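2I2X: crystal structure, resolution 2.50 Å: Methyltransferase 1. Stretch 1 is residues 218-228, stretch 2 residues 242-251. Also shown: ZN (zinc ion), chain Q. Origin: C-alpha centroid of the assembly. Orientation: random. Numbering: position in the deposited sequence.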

ATOM      1  N   THR A 218      15.053  18.769  -4.952  1.00  6.98           N
ATOM      2  CA  THR A 218      15.126  17.452  -5.618  1.00  6.86           C
ATOM      3  C   THR A 218      15.104  17.725  -7.064  1.00  6.13           C
ATOM      4  O   THR A 218      14.251  18.499  -7.537  1.00  3.96           O
ATOM      5  CB  THR A 218      13.764  16.713  -5.635  1.00  6.83           C
ATOM      6  OG1 THR A 218      13.195  16.676  -4.357  1.00 11.90           O
ATOM      7  CG2 THR A 218      13.887  15.341  -6.138  1.00  5.54           C
ATOM      8  N   ASP A 219      15.916  16.977  -7.791  1.00  6.82           N
ATOM      9  CA  ASP A 219      15.813  17.049  -9.222  1.00  8.17           C
ATOM     10  C   ASP A 219      14.655  16.298  -9.860  1.00  9.44           C
ATOM     11  O   ASP A 219      14.799  15.817 -11.002  1.00 10.34           O
ATOM     12  CB  ASP A 219      17.084  16.637  -9.895  1.00  7.73           C
ATOM     13  CG  ASP A 219      17.247  17.317 -11.218  1.00  9.60           C
ATOM     14  OD1 ASP A 219      16.927  18.536 -11.297  1.00  8.62           O
ATOM     15  OD2 ASP A 219      17.674  16.635 -12.176  1.00 11.76           O
ATOM     16  N   CYS A 220      13.527  16.207  -9.154  1.00 10.07           N
ATOM     17  CA  CYS A 220      12.359  15.466  -9.627  1.00 10.88           C
ATOM     18  C   CYS A 220      11.943  15.816 -11.050  1.00 11.09           C
ATOM     19  O   CYS A 220      11.664  14.940 -11.864  1.00 11.06           O
ATOM     20  CB  CYS A 220      11.166  15.727  -8.736  1.00 10.52           C
ATOM     21  SG  CYS A 220       9.980  14.310  -8.778  1.00 14.46           S
ATOM     22  N   ALA A 221      11.931  17.117 -11.337  1.00 11.43           N
ATOM     23  CA  ALA A 221      11.447  17.640 -12.604  1.00 10.58           C
ATOM     24  C   ALA A 221      12.323  17.224 -13.783  1.00 10.16           C
ATOM     25  O   ALA A 221      11.897  17.346 -14.928  1.00 11.13           O
ATOM     26  CB  ALA A 221      11.281  19.158 -12.532  1.00  9.39           C
ATOM     27  N   GLN A 222      13.516  16.705 -13.510  1.00  9.33           N
ATOM     28  CA  GLN A 222      14.454  16.314 -14.576  1.00  8.92           C
ATOM     29  C   GLN A 222      14.898  14.876 -14.379  1.00  8.52           C
ATOM     30  O   GLN A 222      14.397  14.007 -15.064  1.00  9.22           O
ATOM     31  CB  GLN A 222      15.676  17.273 -14.675  1.00  8.71           C
ATOM     32  CG  GLN A 222      15.325  18.755 -15.009  1.00  8.87           C
ATOM     33  CD  GLN A 222      16.468  19.730 -14.675  1.00  9.65           C
ATOM     34  OE1 GLN A 222      17.133  19.598 -13.650  1.00  7.86           O
ATOM     35  NE2 GLN A 222      16.688  20.703 -15.544  1.00  8.06           N
ATOM     36  N   ALA A 223      15.818  14.613 -13.452  1.00  7.46           N
ATOM     37  CA  ALA A 223      16.203  13.230 -13.175  1.00  7.81           C
ATOM     38  C   ALA A 223      15.025  12.191 -12.956  1.00  7.67           C
ATOM     39  O   ALA A 223      15.066  11.109 -13.579  1.00  6.90           O
ATOM     40  CB  ALA A 223      17.245  13.157 -12.058  1.00  7.49           C
ATOM     41  N   ASN A 224      13.988  12.503 -12.158  1.00  6.76           N
ATOM     42  CA  ASN A 224      12.914  11.504 -12.013  1.00  8.29           C
ATOM     43  C   ASN A 224      12.120  11.310 -13.303  1.00  8.46           C
ATOM     44  O   ASN A 224      11.735  10.175 -13.619  1.00  8.09           O
ATOM     45  CB  ASN A 224      12.003  11.660 -10.753  1.00  7.99           C
ATOM     46  CG  ASN A 224      12.776  11.443  -9.407  1.00  9.88           C
ATOM     47  OD1 ASN A 224      13.832  10.742  -9.349  1.00  8.01           O
ATOM     48  ND2 ASN A 224      12.253  12.067  -8.318  1.00  7.91           N
ATOM     49  N   THR A 225      11.903  12.399 -14.058  1.00  8.86           N
ATOM     50  CA  THR A 225      11.258  12.300 -15.364  1.00  9.07           C
ATOM     51  C   THR A 225      12.048  11.338 -16.261  1.00  9.69           C
ATOM     52  O   THR A 225      11.470  10.448 -16.907  1.00  9.44           O
ATOM     53  CB  THR A 225      11.032  13.667 -16.080  1.00  9.56           C
ATOM     54  OG1 THR A 225      10.204  14.540 -15.286  1.00  7.83           O
ATOM     55  CG2 THR A 225      10.323  13.442 -17.452  1.00  8.49           C
ATOM     56  N   ALA A 226      13.363  11.475 -16.264  1.00  9.90           N
ATOM     57  CA  ALA A 226      14.163  10.553 -17.054  1.00 10.91           C
ATOM     58  C   ALA A 226      13.950   9.106 -16.579  1.00 11.61           C
ATOM     59  O   ALA A 226      13.825   8.193 -17.391  1.00 12.67           O
ATOM     60  CB  ALA A 226      15.620  10.945 -17.015  1.00 10.44           C
ATOM     61  N   MET A 227      13.886   8.895 -15.267  1.00 12.28           N
ATOM     62  CA  MET A 227      13.730   7.554 -14.711  1.00 12.81           C
ATOM     63  C   MET A 227      12.360   6.963 -15.027  1.00 13.45           C
ATOM     64  O   MET A 227      12.239   5.774 -15.311  1.00 13.45           O
ATOM     65  CB  MET A 227      13.943   7.581 -13.189  1.00 13.37           C
ATOM     66  CG  MET A 227      13.681   6.234 -12.496  1.00 12.36           C
ATOM     67  SD  MET A 227      14.123   6.223 -10.751  1.00 13.71           S
ATOM     68  CE  MET A 227      12.643   6.929 -10.051  1.00 10.98           C
ATOM     69  N   PHE A 228      11.328   7.800 -14.992  1.00 13.85           N
ATOM     70  CA  PHE A 228       9.990   7.300 -15.189  1.00 14.72           C
ATOM     71  C   PHE A 228       9.745   6.927 -16.643  1.00 14.74           C
ATOM     72  O   PHE A 228       9.157   5.886 -16.926  1.00 15.40           O
ATOM     73  CB  PHE A 228       8.932   8.272 -14.649  1.00 15.11           C
ATOM     74  CG  PHE A 228       7.584   7.644 -14.502  1.00 17.49           C
ATOM     75  CD1 PHE A 228       6.699   7.569 -15.594  1.00 18.98           C
ATOM     76  CD2 PHE A 228       7.194   7.064 -13.283  1.00 19.03           C
ATOM     77  CE1 PHE A 228       5.430   6.953 -15.457  1.00 18.26           C
ATOM     78  CE2 PHE A 228       5.928   6.452 -13.150  1.00 17.93           C
ATOM     79  CZ  PHE A 228       5.057   6.393 -14.235  1.00 17.22           C
ATOM     80  N   ILE A 242      21.129   6.006 -20.027  1.00  6.84           N
ATOM     81  CA  ILE A 242      21.007   7.466 -20.142  1.00  6.49           C
ATOM     82  C   ILE A 242      20.286   8.071 -18.918  1.00  6.47           C
ATOM     83  O   ILE A 242      20.571   9.211 -18.485  1.00  5.68           O
ATOM     84  CB  ILE A 242      20.337   7.909 -21.499  1.00  6.89           C
ATOM     85  CG1 ILE A 242      21.256   7.588 -22.693  1.00  7.21           C
ATOM     86  CG2 ILE A 242      20.044   9.400 -21.504  1.00  6.45           C
ATOM     87  CD1 ILE A 242      20.526   7.545 -24.034  1.00  7.11           C
ATOM     88  N   ALA A 243      19.360   7.303 -18.349  1.00  5.89           N
ATOM     89  CA  ALA A 243      18.705   7.698 -17.114  1.00  6.36           C
ATOM     90  C   ALA A 243      19.719   7.895 -15.961  1.00  6.50           C
ATOM     91  O   ALA A 243      19.654   8.868 -15.212  1.00  6.18           O
ATOM     92  CB  ALA A 243      17.641   6.654 -16.735  1.00  7.18           C
ATOM     93  N   VAL A 244      20.648   6.962 -15.821  1.00  6.39           N
ATOM     94  CA  VAL A 244      21.626   7.065 -14.759  1.00  7.31           C
ATOM     95  C   VAL A 244      22.553   8.281 -14.964  1.00  8.29           C
ATOM     96  O   VAL A 244      22.921   8.950 -13.989  1.00  7.97           O
ATOM     97  CB  VAL A 244      22.414   5.729 -14.541  1.00  7.16           C
ATOM     98  CG1 VAL A 244      23.285   5.361 -15.745  1.00  7.67           C
ATOM     99  CG2 VAL A 244      23.239   5.806 -13.304  1.00  6.50           C
ATOM    100  N   ILE A 245      22.904   8.587 -16.225  1.00  8.94           N
ATOM    101  CA  ILE A 245      23.693   9.783 -16.501  1.00  8.66           C
ATOM    102  C   ILE A 245      22.934  11.013 -16.015  1.00  8.81           C
ATOM    103  O   ILE A 245      23.483  11.825 -15.250  1.00  9.64           O
ATOM    104  CB  ILE A 245      24.070   9.895 -17.970  1.00  9.15           C
ATOM    105  CG1 ILE A 245      25.026   8.761 -18.355  1.00  9.31           C
ATOM    106  CG2 ILE A 245      24.761  11.238 -18.251  1.00  9.27           C
ATOM    107  CD1 ILE A 245      25.221   8.635 -19.835  1.00  9.43           C
ATOM    108  N   ALA A 246      21.670  11.144 -16.423  1.00  8.33           N
ATOM    109  CA  ALA A 246      20.826  12.240 -15.923  1.00  7.89           C
ATOM    110  C   ALA A 246      20.882  12.303 -14.398  1.00  7.60           C
ATOM    111  O   ALA A 246      20.996  13.390 -13.844  1.00  8.10           O
ATOM    112  CB  ALA A 246      19.380  12.135 -16.422  1.00  7.32           C
ATOM    113  N   ARG A 247      20.871  11.146 -13.733  1.00  6.78           N
ATOM    114  CA  ARG A 247      20.969  11.110 -12.272  1.00  6.88           C
ATOM    115  C   ARG A 247      22.276  11.650 -11.717  1.00  7.20           C
ATOM    116  O   ARG A 247      22.281  12.395 -10.726  1.00  8.11           O
ATOM    117  CB  ARG A 247      20.759   9.702 -11.727  1.00  6.28           C
ATOM    118  CG  ARG A 247      20.745   9.657 -10.213  1.00  6.27           C
ATOM    119  CD  ARG A 247      19.475  10.259  -9.636  1.00  7.13           C
ATOM    120  NE  ARG A 247      18.289   9.481 -10.025  1.00 11.00           N
ATOM    121  CZ  ARG A 247      17.029   9.884  -9.859  1.00  9.75           C
ATOM    122  NH1 ARG A 247      16.779  11.059  -9.279  1.00  8.17           N
ATOM    123  NH2 ARG A 247      16.025   9.108 -10.276  1.00  7.37           N
ATOM    124  N   ALA A 248      23.374  11.252 -12.334  1.00  7.19           N
ATOM    125  CA  ALA A 248      24.683  11.701 -11.921  1.00  8.41           C
ATOM    126  C   ALA A 248      24.808  13.231 -11.982  1.00  9.08           C
ATOM    127  O   ALA A 248      25.302  13.851 -11.053  1.00  9.96           O
ATOM    128  CB  ALA A 248      25.751  11.025 -12.771  1.00  8.37           C
ATOM    129  N   ILE A 249      24.322  13.833 -13.065  1.00  9.57           N
ATOM    130  CA  ILE A 249      24.332  15.305 -13.252  1.00  9.01           C
ATOM    131  C   ILE A 249      23.441  16.034 -12.240  1.00  8.73           C
ATOM    132  O   ILE A 249      23.693  17.219 -11.912  1.00  7.88           O
ATOM    133  CB  ILE A 249      23.892  15.667 -14.716  1.00  9.11           C
ATOM    134  CG1 ILE A 249      24.714  14.821 -15.711  1.00 11.07           C
ATOM    135  CG2 ILE A 249      23.974  17.170 -14.977  1.00  6.78           C
ATOM    136  CD1 ILE A 249      24.609  15.198 -17.217  1.00 12.29           C
ATOM    137  N   SER A 250      22.405  15.336 -11.743  1.00  7.72           N
ATOM    138  CA  SER A 250      21.428  15.977 -10.852  1.00  6.94           C
ATOM    139  C   SER A 250      22.076  16.201  -9.519  1.00  6.90           C
ATOM    140  O   SER A 250      21.721  17.134  -8.795  1.00  7.32           O
ATOM    141  CB  SER A 250      20.168  15.132 -10.678  1.00  7.22           C
ATOM    142  OG  SER A 250      20.436  13.947  -9.926  1.00  7.25           O
ATOM    143  N   ALA A 251      23.044  15.344  -9.197  1.00  6.45           N
ATOM    144  CA  ALA A 251      23.742  15.435  -7.908  1.00  6.59           C
ATOM    145  C   ALA A 251      24.337  16.841  -7.622  1.00  6.92           C
ATOM    146  O   ALA A 251      23.998  17.440  -6.603  1.00  7.71           O
ATOM    147  CB  ALA A 251      24.796  14.334  -7.778  1.00  5.24           C
TER
HETATM  148 ZN    ZN Q 501       9.183  14.675  -6.732  1.00 20.92          ZN
HETATM  149  O   HOH W   1      17.560   9.516 -13.607  1.00 10.85           O

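A single amide oxygen, Asn-224 OD1, accepts two hydrogen bonds from one guanidinium, and its own side chain reaches on toward a zinc site. Arg-247 donates to Asn-224 OD1 from NH1 (3.0 Å, angle 143°) and from NH2 (2.9 Å, angle 147°). Asn-224 CA-to-CB points away from the partner helix, yet an m rotamer brings the amide back; its ND2 donates to Cys-220 SG at 3.2 Å, and that same SG binds ZN at 2.2 Å. The Arg-247 CA-to-CB bond points sideways, and with chi1 to chi3 at t, p, p the end of the chain comes nearer the partner helix. Ala-223 CB lies over one face of the guanidinium, 3.5 Å from Arg-247 NH1, while Met-227 SD sits at the edge, near the plane, 3.5 Å from Arg-247 NH2.

The helices run nearly antiparallel (163°), with axes 8.6 Å apart. Small residues suit this spacing: Ala-226 CB meets Ala-246 CB at 4.0 Å, and Ala-243 CB lies 4.2 Å from Ala-226 O. A water bridges the backbones, donating to Ala-223 O (3.0 Å) and Ala-243 O (2.7 Å).

At the other end, Asp-219 OD2 accepts from Ala-223 N (3.0 Å) and packs 3.3 Å from Ser-250 CB. Ser-250 OG turns to its own helix, donating to Arg-247 O at 2.5 Å, so the buried hydroxyl has an acceptor within its own helix. The two stretches bury 371 Å², both sides summed.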